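Local coordinates for protein sortase B (Clostridium perfringens, PDB 5YFK) that probably acts as a cysteine transpeptidase, cleaving sorting signals and joining the surface proteins to the cell wall, at residues Y177-L181 against L197-I203; S98-L102 against K168-S172; Y17-R21 against I66-V70. The protein carries 1 engineered substitution. All coordinates share one frame; numbering follows the deposited sequence.

Interaction 1. Residues Y177-L181 against L197-I203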
ATOM      1  N   TYR A 177     -14.961  12.803   7.020  1.00 20.20           N
ATOM      2  CA  TYR A 177     -13.699  12.541   6.306  1.00 17.03           C
ATOM      3  C   TYR A 177     -12.629  13.549   6.683  1.00 17.11           C
ATOM      4  O   TYR A 177     -11.462  13.203   6.862  1.00 14.52           O
ATOM      5  CB  TYR A 177     -13.942  12.598   4.810  1.00 15.66           C
ATOM      6  CG  TYR A 177     -12.736  12.232   3.960  1.00 19.37           C
ATOM      7  CD1 TYR A 177     -11.939  11.139   4.271  1.00 17.55           C
ATOM      8  CD2 TYR A 177     -12.343  13.048   2.918  1.00 19.09           C
ATOM      9  CE1 TYR A 177     -10.876  10.776   3.458  1.00 19.93           C
ATOM     10  CE2 TYR A 177     -11.253  12.732   2.136  1.00 19.36           C
ATOM     11  CZ  TYR A 177     -10.531  11.587   2.395  1.00 15.93           C
ATOM     12  OH  TYR A 177      -9.405  11.331   1.630  1.00 16.85           O
ATOM     13  N   GLU A 178     -13.003  14.817   6.754  1.00 17.77           N
ATOM     14  CA  GLU A 178     -12.059  15.815   7.150  1.00 19.58           C
ATOM     15  C   GLU A 178     -11.499  15.498   8.548  1.00 17.28           C
ATOM     16  O   GLU A 178     -10.303  15.620   8.812  1.00 21.89           O
ATOM     17  CB  GLU A 178     -12.703  17.195   7.133  1.00 23.56           C
ATOM     18  CG  GLU A 178     -11.736  18.306   7.501  1.00 30.51           C
ATOM     19  CD  GLU A 178     -10.573  18.441   6.527  1.00 45.96           C
ATOM     20  OE1 GLU A 178     -10.612  17.819   5.446  1.00 52.61           O
ATOM     21  OE2 GLU A 178      -9.608  19.171   6.840  1.00 59.21           O
ATOM     22  N   LYS A 179     -12.380  15.062   9.429  1.00 20.68           N
ATOM     23  CA  LYS A 179     -11.984  14.699  10.783  1.00 20.16           C
ATOM     24  C   LYS A 179     -10.967  13.549  10.733  1.00 19.84           C
ATOM     25  O   LYS A 179      -9.981  13.532  11.482  1.00 16.50           O
ATOM     26  CB  LYS A 179     -13.227  14.280  11.568  1.00 23.85           C
ATOM     27  CG  LYS A 179     -12.941  13.785  12.984  1.00 40.59           C
ATOM     28  CD  LYS A 179     -14.213  13.703  13.826  1.00 40.93           C
ATOM     29  CE  LYS A 179     -14.654  12.260  14.052  1.00 54.92           C
ATOM     30  NZ  LYS A 179     -15.907  11.923  13.313  1.00 56.39           N
ATOM     31  N   TYR A 180     -11.260  12.545   9.904  1.00 14.51           N
ATOM     32  CA  TYR A 180     -10.324  11.423   9.705  1.00 16.87           C
ATOM     33  C   TYR A 180      -8.951  11.865   9.206  1.00 15.06           C
ATOM     34  O   TYR A 180      -7.906  11.423   9.720  1.00 14.29           O
ATOM     35  CB  TYR A 180     -10.917  10.420   8.714  1.00 17.62           C
ATOM     36  CG  TYR A 180     -10.097   9.148   8.601  1.00 15.91           C
ATOM     37  CD1 TYR A 180     -10.159   8.167   9.587  1.00 16.71           C
ATOM     38  CD2 TYR A 180      -9.252   8.927   7.519  1.00 14.63           C
ATOM     39  CE1 TYR A 180      -9.498   6.962   9.435  1.00 15.56           C
ATOM     40  CE2 TYR A 180      -8.558   7.733   7.371  1.00 12.92           C
ATOM     41  CZ  TYR A 180      -8.647   6.768   8.347  1.00 13.63           C
ATOM     42  OH  TYR A 180      -7.927   5.589   8.233  1.00 15.09           O
ATOM     43  N   LEU A 181      -8.939  12.749   8.213  1.00 14.95           N
ATOM     44  CA  LEU A 181      -7.691  13.240   7.648  1.00 15.29           C
ATOM     45  C   LEU A 181      -6.873  13.939   8.726  1.00 18.40           C
ATOM     46  O   LEU A 181      -5.670  13.736   8.833  1.00 15.04           O
ATOM     47  CB  LEU A 181      -7.951  14.191   6.477  1.00 15.67           C
ATOM     48  CG  LEU A 181      -8.544  13.498   5.238  1.00 14.48           C
ATOM     49  CD1 LEU A 181      -8.814  14.485   4.123  1.00 16.22           C
ATOM     50  CD2 LEU A 181      -7.606  12.398   4.770  1.00 18.56           C
ATOM     51  N   LEU A 197      -3.530  19.263   2.769  1.00 21.79           N
ATOM     52  CA  LEU A 197      -4.384  18.120   3.005  1.00 20.69           C
ATOM     53  C   LEU A 197      -5.807  18.637   3.244  1.00 27.73           C
ATOM     54  O   LEU A 197      -6.018  19.581   4.032  1.00 29.70           O
ATOM     55  CB  LEU A 197      -3.900  17.310   4.213  1.00 25.61           C
ATOM     56  CG  LEU A 197      -4.608  15.966   4.416  1.00 26.00           C
ATOM     57  CD1 LEU A 197      -4.389  15.026   3.244  1.00 29.34           C
ATOM     58  CD2 LEU A 197      -4.204  15.299   5.733  1.00 29.89           C
ATOM     59  N   ASN A 198      -6.759  18.073   2.512  1.00 23.27           N
ATOM     60  CA  ASN A 198      -8.137  18.564   2.553  1.00 21.78           C
ATOM     61  C   ASN A 198      -9.165  17.530   2.099  1.00 21.63           C
ATOM     62  O   ASN A 198      -8.828  16.498   1.535  1.00 18.55           O
ATOM     63  CB  ASN A 198      -8.247  19.857   1.740  1.00 24.19           C
ATOM     64  CG  ASN A 198      -8.292  19.617   0.244  1.00 19.78           C
ATOM     65  OD1 ASN A 198      -9.367  19.408  -0.324  1.00 28.81           O
ATOM     66  ND2 ASN A 198      -7.156  19.706  -0.410  1.00 17.58           N
ATOM     67  N   SER A 199     -10.438  17.785   2.392  1.00 20.74           N
ATOM     68  CA  SER A 199     -11.457  16.766   2.253  1.00 23.40           C
ATOM     69  C   SER A 199     -11.763  16.404   0.793  1.00 19.91           C
ATOM     70  O   SER A 199     -12.419  15.400   0.527  1.00 20.96           O
ATOM     71  CB  SER A 199     -12.738  17.248   2.937  1.00 31.29           C
ATOM     72  OG  SER A 199     -13.417  18.154   2.091  1.00 31.97           O
ATOM     73  N   ASN A 200     -11.188  17.118  -0.164  1.00 20.31           N
ATOM     74  CA  ASN A 200     -11.293  16.661  -1.550  1.00 20.88           C
ATOM     75  C   ASN A 200     -10.279  15.589  -1.907  1.00 17.94           C
ATOM     76  O   ASN A 200     -10.353  14.998  -2.982  1.00 17.28           O
ATOM     77  CB  ASN A 200     -11.110  17.822  -2.526  1.00 29.16           C
ATOM     78  CG  ASN A 200     -12.181  18.870  -2.388  1.00 33.05           C
ATOM     79  OD1 ASN A 200     -13.372  18.553  -2.324  1.00 31.67           O
ATOM     80  ND2 ASN A 200     -11.757  20.114  -2.219  1.00 30.46           N
ATOM     81  N   ASP A 201      -9.330  15.333  -1.016  1.00 15.73           N
ATOM     82  CA  ASP A 201      -8.228  14.447  -1.342  1.00 17.30           C
ATOM     83  C   ASP A 201      -8.635  12.971  -1.337  1.00 16.82           C
ATOM     84  O   ASP A 201      -9.647  12.567  -0.735  1.00 16.84           O
ATOM     85  CB  ASP A 201      -7.063  14.652  -0.371  1.00 17.76           C
ATOM     86  CG  ASP A 201      -6.299  15.938  -0.636  1.00 21.13           C
ATOM     87  OD1 ASP A 201      -6.074  16.262  -1.820  1.00 18.10           O
ATOM     88  OD2 ASP A 201      -5.812  16.552   0.346  1.00 20.13           O
ATOM     89  N   ARG A 202      -7.852  12.177  -2.053  1.00 14.53           N
ATOM     90  CA  ARG A 202      -7.963  10.729  -1.965  1.00 13.83           C
ATOM     91  C   ARG A 202      -6.683  10.198  -1.352  1.00 14.17           C
ATOM     92  O   ARG A 202      -5.586  10.618  -1.736  1.00 15.99           O
ATOM     93  CB  ARG A 202      -8.150  10.116  -3.355  1.00 16.59           C
ATOM     94  CG  ARG A 202      -8.482   8.636  -3.253  1.00 17.11           C
ATOM     95  CD  ARG A 202      -8.783   7.988  -4.593  1.00 23.13           C
ATOM     96  NE  ARG A 202      -9.602   6.798  -4.371  1.00 23.03           N
ATOM     97  CZ  ARG A 202     -10.017   5.970  -5.326  1.00 25.03           C
ATOM     98  NH1 ARG A 202     -10.909   5.029  -5.038  1.00 23.65           N
ATOM     99  NH2 ARG A 202      -9.492   6.041  -6.539  1.00 23.68           N
ATOM    100  N   ILE A 203      -6.801   9.319  -0.376  1.00 14.71           N
ATOM    101  CA  ILE A 203      -5.618   8.858   0.308  1.00 12.61           C
ATOM    102  C   ILE A 203      -5.364   7.365   0.125  1.00 12.02           C
ATOM    103  O   ILE A 203      -6.281   6.591  -0.153  1.00 13.23           O
ATOM    104  CB  ILE A 203      -5.615   9.230   1.805  1.00 13.77           C
ATOM    105  CG1 ILE A 203      -6.850   8.675   2.525  1.00 13.56           C
ATOM    106  CG2 ILE A 203      -5.485  10.756   1.943  1.00 15.59           C
ATOM    107  CD1 ILE A 203      -6.721   8.667   4.049  1.00 11.28           C
TER

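Interaction 2. Residues S98-L102 against K168-S172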
ATOM      1  N   SER A  98     -10.318  -6.092   1.954  1.00 17.96           N
ATOM      2  CA  SER A  98     -11.405  -6.811   1.260  1.00 19.43           C
ATOM      3  C   SER A  98     -12.696  -5.987   1.164  1.00 18.58           C
ATOM      4  O   SER A  98     -13.461  -6.177   0.226  1.00 22.54           O
ATOM      5  CB  SER A  98     -11.707  -8.125   1.984  1.00 18.31           C
ATOM      6  OG  SER A  98     -12.092  -7.863   3.328  1.00 19.19           O
ATOM      7  N   GLU A  99     -12.825  -4.972   2.021  1.00 27.34           N
ATOM      8  CA  GLU A  99     -14.012  -4.106   2.053  1.00 28.96           C
ATOM      9  C   GLU A  99     -13.850  -2.860   1.155  1.00 31.85           C
ATOM     10  O   GLU A  99     -14.825  -2.175   0.872  1.00 21.86           O
ATOM     11  CB  GLU A  99     -14.324  -3.674   3.490  1.00 32.83           C
ATOM     12  CG  GLU A  99     -14.471  -4.813   4.485  1.00 39.66           C
ATOM     13  CD  GLU A  99     -15.348  -5.943   3.955  1.00 55.73           C
ATOM     14  OE1 GLU A  99     -14.843  -7.086   3.778  1.00 41.96           O
ATOM     15  OE2 GLU A  99     -16.527  -5.665   3.645  1.00 44.17           O
ATOM     16  N   ASN A 100     -12.640  -2.616   0.641  1.00 22.95           N
ATOM     17  CA  ASN A 100     -12.422  -1.481  -0.240  1.00 21.97           C
ATOM     18  C   ASN A 100     -13.234  -1.570  -1.513  1.00 24.57           C
ATOM     19  O   ASN A 100     -13.179  -2.574  -2.237  1.00 23.38           O
ATOM     20  CB  ASN A 100     -10.946  -1.338  -0.605  1.00 19.99           C
ATOM     21  CG  ASN A 100     -10.253  -0.198   0.132  1.00 15.77           C
ATOM     22  OD1 ASN A 100      -9.060  -0.290   0.398  1.00 15.56           O
ATOM     23  ND2 ASN A 100     -10.940   0.914   0.323  1.00 17.29           N
ATOM     24  N   ASN A 101     -13.937  -0.487  -1.825  1.00 18.14           N
ATOM     25  CA  ASN A 101     -14.402  -0.265  -3.200  1.00 19.28           C
ATOM     26  C   ASN A 101     -13.475   0.695  -3.912  1.00 14.56           C
ATOM     27  O   ASN A 101     -13.485   1.914  -3.640  1.00 14.27           O
ATOM     28  CB  ASN A 101     -15.846   0.247  -3.224  1.00 20.67           C
ATOM     29  CG  ASN A 101     -16.369   0.483  -4.636  1.00 22.88           C
ATOM     30  OD1 ASN A 101     -15.623   0.811  -5.553  1.00 27.30           O
ATOM     31  ND2 ASN A 101     -17.634   0.180  -4.838  1.00 27.76           N
ATOM     32  N   LEU A 102     -12.674   0.157  -4.836  1.00 19.08           N
ATOM     33  CA  LEU A 102     -11.567   0.911  -5.424  1.00 21.61           C
ATOM     34  C   LEU A 102     -12.052   1.992  -6.387  1.00 20.06           C
ATOM     35  O   LEU A 102     -11.391   3.018  -6.565  1.00 21.65           O
ATOM     36  CB  LEU A 102     -10.593  -0.024  -6.139  1.00 21.63           C
ATOM     37  CG  LEU A 102      -9.823  -0.992  -5.237  1.00 21.43           C
ATOM     38  CD1 LEU A 102      -8.856  -1.816  -6.079  1.00 23.10           C
ATOM     39  CD2 LEU A 102      -9.063  -0.201  -4.172  1.00 19.62           C
ATOM     40  N   LYS A 168     -10.489   3.428   8.440  1.00 15.46           N
ATOM     41  CA  LYS A 168     -11.792   3.450   7.772  1.00 16.17           C
ATOM     42  C   LYS A 168     -11.568   3.607   6.263  1.00 19.70           C
ATOM     43  O   LYS A 168     -10.668   4.357   5.849  1.00 16.70           O
ATOM     44  CB  LYS A 168     -12.612   4.657   8.242  1.00 21.09           C
ATOM     45  CG  LYS A 168     -13.004   4.653   9.715  1.00 25.12           C
ATOM     46  CD  LYS A 168     -13.466   6.039  10.147  1.00 35.70           C
ATOM     47  CE  LYS A 168     -14.832   6.398   9.556  1.00 60.14           C
ATOM     48  NZ  LYS A 168     -15.318   7.746   9.987  1.00 58.78           N
ATOM     49  N   THR A 169     -12.413   2.941   5.466  1.00 20.80           N
ATOM     50  CA  THR A 169     -12.458   3.110   4.005  1.00 20.86           C
ATOM     51  C   THR A 169     -13.711   3.869   3.527  1.00 20.39           C
ATOM     52  O   THR A 169     -13.737   4.407   2.424  1.00 25.05           O
ATOM     53  CB  THR A 169     -12.435   1.751   3.291  1.00 17.80           C
ATOM     54  OG1 THR A 169     -13.515   0.930   3.766  1.00 22.89           O
ATOM     55  CG2 THR A 169     -11.103   0.995   3.564  1.00 22.49           C
ATOM     56  N   LYS A 170     -14.667   4.026   4.425  1.00 19.15           N
ATOM     57  CA  LYS A 170     -15.992   4.504   4.099  1.00 22.39           C
ATOM     58  C   LYS A 170     -16.238   5.682   5.005  1.00 20.18           C
ATOM     59  O   LYS A 170     -15.991   5.582   6.197  1.00 23.73           O
ATOM     60  CB  LYS A 170     -17.050   3.434   4.410  1.00 28.76           C
ATOM     61  CG  LYS A 170     -16.924   2.158   3.591  1.00 31.68           C
ATOM     62  CD  LYS A 170     -17.124   2.446   2.108  1.00 41.70           C
ATOM     63  CE  LYS A 170     -17.287   1.175   1.279  1.00 45.60           C
ATOM     64  NZ  LYS A 170     -16.001   0.449   1.089  1.00 47.43           N
ATOM     65  N   PHE A 171     -16.775   6.772   4.453  1.00 28.17           N
ATOM     66  CA  PHE A 171     -17.121   7.940   5.265  1.00 29.08           C
ATOM     67  C   PHE A 171     -18.582   8.395   5.114  1.00 42.38           C
ATOM     68  O   PHE A 171     -19.130   8.386   4.018  1.00 42.30           O
ATOM     69  CB  PHE A 171     -16.161   9.076   4.954  1.00 23.59           C
ATOM     70  CG  PHE A 171     -14.727   8.735   5.250  1.00 19.93           C
ATOM     71  CD1 PHE A 171     -14.260   8.793   6.540  1.00 19.27           C
ATOM     72  CD2 PHE A 171     -13.940   8.107   4.286  1.00 16.16           C
ATOM     73  CE1 PHE A 171     -12.987   8.342   6.851  1.00 22.59           C
ATOM     74  CE2 PHE A 171     -12.678   7.634   4.589  1.00 17.21           C
ATOM     75  CZ  PHE A 171     -12.220   7.704   5.889  1.00 18.96           C
ATOM     76  N   SER A 172     -19.209   8.789   6.224  1.00 43.95           N
ATOM     77  CA  SER A 172     -20.594   9.272   6.172  1.00 55.81           C
ATOM     78  C   SER A 172     -20.670  10.476   5.239  1.00 51.02           C
ATOM     79  O   SER A 172     -21.227  10.388   4.146  1.00 63.61           O
ATOM     80  CB  SER A 172     -21.084   9.657   7.571  1.00 58.73           C
ATOM     81  OG  SER A 172     -21.244   8.509   8.394  1.00 60.67           O
TER

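Interaction 3. Residues Y17-R21 against I66-V70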
ATOM      1  N   TYR A  17       7.489 -14.200  -6.711  1.00 55.82           N
ATOM      2  CA  TYR A  17       6.940 -12.851  -6.562  1.00 73.69           C
ATOM      3  C   TYR A  17       7.973 -11.820  -7.036  1.00 73.04           C
ATOM      4  O   TYR A  17       7.920 -10.661  -6.629  1.00 90.37           O
ATOM      5  CB  TYR A  17       6.548 -12.599  -5.086  1.00 66.14           C
ATOM      6  CG  TYR A  17       5.261 -11.803  -4.849  1.00 74.02           C
ATOM      7  CD1 TYR A  17       4.103 -12.423  -4.363  1.00 66.78           C
ATOM      8  CD2 TYR A  17       5.284 -10.415  -4.856  1.00 80.37           C
ATOM      9  CE1 TYR A  17       2.960 -11.684  -4.056  1.00 64.79           C
ATOM     10  CE2 TYR A  17       4.163  -9.664  -4.525  1.00 78.47           C
ATOM     11  CZ  TYR A  17       2.995 -10.289  -4.131  1.00 76.64           C
ATOM     12  OH  TYR A  17       1.883  -9.491  -3.835  1.00 30.21           O
ATOM     13  N   ASP A  18       8.879 -12.235  -7.928  1.00 68.41           N
ATOM     14  CA  ASP A  18       9.846 -11.317  -8.549  1.00 64.22           C
ATOM     15  C   ASP A  18      10.258 -11.711  -9.973  1.00 55.35           C
ATOM     16  O   ASP A  18      10.745 -10.883 -10.737  1.00 51.92           O
ATOM     17  CB  ASP A  18      11.094 -11.182  -7.675  1.00 72.27           C
ATOM     18  CG  ASP A  18      10.904 -10.197  -6.536  1.00 77.06           C
ATOM     19  OD1 ASP A  18      10.661  -8.997  -6.814  1.00 75.90           O
ATOM     20  OD2 ASP A  18      10.946 -10.635  -5.363  1.00 60.51           O
ATOM     21  N   ASN A  19       9.995 -12.952 -10.354  1.00 49.85           N
ATOM     22  CA  ASN A  19       9.512 -13.245 -11.700  1.00 64.92           C
ATOM     23  C   ASN A  19       8.469 -12.217 -12.159  1.00 59.41           C
ATOM     24  O   ASN A  19       8.562 -11.659 -13.256  1.00 54.92           O
ATOM     25  CB  ASN A  19       8.903 -14.651 -11.726  1.00 76.16           C
ATOM     26  CG  ASN A  19       8.188 -14.958 -13.025  1.00 98.51           C
ATOM     27  OD1 ASN A  19       7.024 -14.597 -13.208  1.00104.94           O
ATOM     28  ND2 ASN A  19       8.863 -15.678 -13.913  1.00108.11           N
ATOM     29  N   LEU A  20       7.488 -11.961 -11.298  1.00 48.97           N
ATOM     30  CA  LEU A  20       6.361 -11.098 -11.629  1.00 42.48           C
ATOM     31  C   LEU A  20       6.795  -9.664 -11.881  1.00 39.02           C
ATOM     32  O   LEU A  20       6.056  -8.890 -12.481  1.00 43.53           O
ATOM     33  CB  LEU A  20       5.339 -11.104 -10.492  1.00 37.43           C
ATOM     34  CG  LEU A  20       4.673 -12.446 -10.211  1.00 39.03           C
ATOM     35  CD1 LEU A  20       3.855 -12.370  -8.926  1.00 36.01           C
ATOM     36  CD2 LEU A  20       3.808 -12.851 -11.397  1.00 41.39           C
ATOM     37  N   ARG A  21       7.905  -9.270 -11.274  1.00 36.06           N
ATOM     38  CA  ARG A  21       8.370  -7.894 -11.340  1.00 35.33           C
ATOM     39  C   ARG A  21       8.683  -7.477 -12.774  1.00 39.85           C
ATOM     40  O   ARG A  21       8.629  -6.291 -13.128  1.00 30.07           O
ATOM     41  CB  ARG A  21       9.613  -7.736 -10.482  1.00 48.88           C
ATOM     42  CG  ARG A  21       9.829  -6.322  -9.988  1.00 54.18           C
ATOM     43  CD  ARG A  21      10.834  -6.316  -8.857  1.00 58.90           C
ATOM     44  NE  ARG A  21      11.697  -5.143  -8.914  1.00 71.72           N
ATOM     45  CZ  ARG A  21      12.948  -5.112  -8.464  1.00 90.23           C
ATOM     46  NH1 ARG A  21      13.509  -6.209  -7.969  1.00 81.22           N
ATOM     47  NH2 ARG A  21      13.651  -3.992  -8.536  1.00 93.59           N
ATOM     48  N   ILE A  66       9.921  -2.084  -2.341  1.00 12.68           N
ATOM     49  CA  ILE A  66       8.494  -2.325  -2.441  1.00 14.82           C
ATOM     50  C   ILE A  66       8.029  -2.063  -3.878  1.00 13.50           C
ATOM     51  O   ILE A  66       7.972  -0.933  -4.357  1.00 15.23           O
ATOM     52  CB  ILE A  66       7.690  -1.503  -1.422  1.00 11.77           C
ATOM     53  CG1 ILE A  66       8.148  -1.820  -0.005  1.00 12.95           C
ATOM     54  CG2 ILE A  66       6.193  -1.816  -1.543  1.00 13.15           C
ATOM     55  CD1 ILE A  66       7.666  -0.791   0.987  1.00 15.63           C
ATOM     56  N   ASP A  67       7.739  -3.147  -4.571  1.00 12.70           N
ATOM     57  CA  ASP A  67       7.581  -3.167  -6.023  1.00 18.79           C
ATOM     58  C   ASP A  67       6.823  -4.442  -6.376  1.00 15.96           C
ATOM     59  O   ASP A  67       7.420  -5.504  -6.663  1.00 17.91           O
ATOM     60  CB  ASP A  67       8.950  -3.163  -6.704  1.00 17.51           C
ATOM     61  CG  ASP A  67       8.876  -2.878  -8.183  1.00 26.70           C
ATOM     62  OD1 ASP A  67       7.770  -2.715  -8.736  1.00 22.10           O
ATOM     63  OD2 ASP A  67       9.962  -2.803  -8.799  1.00 25.16           O
ATOM     64  N   PHE A  68       5.502  -4.385  -6.219  1.00 18.62           N
ATOM     65  CA  PHE A  68       4.692  -5.588  -6.166  1.00 15.03           C
ATOM     66  C   PHE A  68       3.365  -5.432  -6.905  1.00 17.47           C
ATOM     67  O   PHE A  68       2.720  -4.379  -6.832  1.00 13.78           O
ATOM     68  CB  PHE A  68       4.383  -5.947  -4.709  1.00 18.04           C
ATOM     69  CG  PHE A  68       5.602  -6.263  -3.885  1.00 21.14           C
ATOM     70  CD1 PHE A  68       6.312  -7.425  -4.109  1.00 30.79           C
ATOM     71  CD2 PHE A  68       5.979  -5.444  -2.842  1.00 17.53           C
ATOM     72  CE1 PHE A  68       7.423  -7.726  -3.345  1.00 28.48           C
ATOM     73  CE2 PHE A  68       7.092  -5.729  -2.087  1.00 22.26           C
ATOM     74  CZ  PHE A  68       7.802  -6.884  -2.330  1.00 21.15           C
ATOM     75  N   PRO A  69       2.795  -6.579  -7.320  1.00 17.27           N
ATOM     76  CA  PRO A  69       1.365  -6.636  -7.601  1.00 16.00           C
ATOM     77  C   PRO A  69       0.533  -6.702  -6.308  1.00 14.77           C
ATOM     78  O   PRO A  69       1.038  -7.103  -5.273  1.00 15.93           O
ATOM     79  CB  PRO A  69       1.234  -7.946  -8.397  1.00 16.99           C
ATOM     80  CG  PRO A  69       2.302  -8.806  -7.810  1.00 16.70           C
ATOM     81  CD  PRO A  69       3.449  -7.897  -7.461  1.00 17.48           C
ATOM     82  N   VAL A  70      -0.631  -6.073  -6.340  1.00 13.89           N
ATOM     83  CA  VAL A  70      -1.548  -6.034  -5.224  1.00 14.09           C
ATOM     84  C   VAL A  70      -2.849  -6.725  -5.599  1.00 13.53           C
ATOM     85  O   VAL A  70      -3.450  -6.420  -6.630  1.00 15.44           O
ATOM     86  CB  VAL A  70      -1.878  -4.592  -4.811  1.00 15.01           C
ATOM     87  CG1 VAL A  70      -2.749  -4.596  -3.570  1.00 16.42           C
ATOM     88  CG2 VAL A  70      -0.596  -3.814  -4.611  1.00 14.78           C
TER

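Interaction 1. Residues Y177-L181 against L197-I203
Y177 reaches from helix 174-186 into the turn that precedes strand 203-210 and hydrogen-bonds its OH to D201 O at 2.7 Å. Its CG stands anti to the backbone N (chi1 -175°), which sends the ring away from the helix surface and across to that turn. The hydroxyl sits well above the carbonyl plane of D201, 58° out of it, and S199 O meets the ring edge in plane, 3.3 Å from CE2. One ring face carries L181 CD1, offset toward the rim.

The two branches of L181 let it touch both ends of the facing segment: CD1 approaches N198 O at 3.3 Å, CD2 meets I203 CG2 at 3.9 Å, and CB rests near L197 CD2. I203 in turn offers CD1 to the edge of the Y180 ring, 3.9 Å from CE2.

Residues N198 to D201 form a type I turn, reinforced by an Asx turn (N200 N donating to N198 OD1) and by D201 OD2, which accepts from N198 N and forms a salt bridge with K223 NZ. Apolar branches meet both side chains and backbone carbonyls here, while one phenol ties to the helix a turn that is already braced by its own bonds.

Interaction 2. Residues S98-L102 against K168-S172
T169 lays its methyl CG2 against the amide of N100, 3.2 Å from ND2 and 3.7 Å from CG, the two side chains crossing at a slant. CB of T169 lies nearly as close, 3.4 Å from the same nitrogen. A methyl offers ND2 no acceptor, so this contact is van der Waals only and tight; the amide finds its polar partners elsewhere: ND2 hydrogen-bonds to D105 OD2 and N107 O, and OD1 accepts from V109 N. An asparagine suits the spot, as its two ends can serve donors and acceptors at once. Its chi1 of -105° lies away from the usual staggered values, a twist that accompanies this set of bonds.

Both segments are loops of the sortase fold. Residues 98-102 lie between strands 94-96 and 107-111, and residues 168-172 lie between the two helices of the long connection from strand 146-159 to strand 203-210, the helix-bearing β6/β7 loop characteristic of class B sortases. The contact joins that connection to the loop between strands 94-96 and 107-111, at the protein surface.

K170 makes the polar link. Its chain bends at chi2 (-63°) and again about CD-CE, bringing NZ back to E99 O at 2.9 Å, with the donor tilted 31° from the carbonyl plane. The same ammonium forms a salt bridge with D105 OD2, which also accepts N101 N, so one carboxylate oxygen gathers donors from both loops. The carboxylate of E99 turns elsewhere and accepts S98 OG at 2.9 Å.

Interaction 3. Residues Y17-R21 against I66-V70
The ring of Y17 turns its edge to F68, whose CB lies in the ring plane 3.7 Å from CE2. The two aromatic rings are inclined by 66° with centroids 5.3 Å apart, an oblique pairing. P69 comes up beside the tyrosine with CD 3.5 Å from CE2, the two side chains running past each other in opposite directions. Y17 is poorly ordered, and its closest carbon approaches to F68 are doubtful.

The second flat pair is R21 and D67. NE donates to OD2 at 2.9 Å, forming a salt bridge, with the oxygen near the guanidinium edge but tilted out of its plane. The guanidinium and carboxylate planes stand 66° apart, and NE meets OD2 from above the carboxylate plane rather than in it. D67 reaches over because CG is anti to its backbone N (chi1 -167°); its other oxygen, OD1, accepts from W58 NE1, so both branches of this aspartate are engaged.

The hydroxyl of Y17 has two partners. It donates to P69 O at 2.9 Å and is also hydrogen-bonded to I94 N, joining a proline carbonyl to the amide of the next strand. Proline lacks an N-H but keeps its carbonyl, and its compact ring receives L20 CD1 at CG, 4.0 Å away.

Residues 17-21, at the short N-terminal helix, thus lie against strand 67-72, which runs between antiparallel strand 55-61 and parallel strand 94-96.

In the fold
Interactions 1 and 2 adjoin, their centres 14 Å apart, and both concern the connection between strands 146-159 and 203-210. F171 of interaction 2 packs against Y177 and Y180 of interaction 1, and R202 NH1 probably hydrogen-bonds to L102 O (2.6 Å). Interaction 3 lies on the other side of the chain's centre, about 30 Å from interaction 1 and 25 Å from interaction 2, between centres. The predicted H113 and R217 sites are some way off: the F68 side chain is about 9 Å from that of H113, and the Y180 side chain about 12 Å from that of R217. The predicted nucleophile position holds an engineered serine, S209, on strand 203-210, which begins at the end of interaction 1.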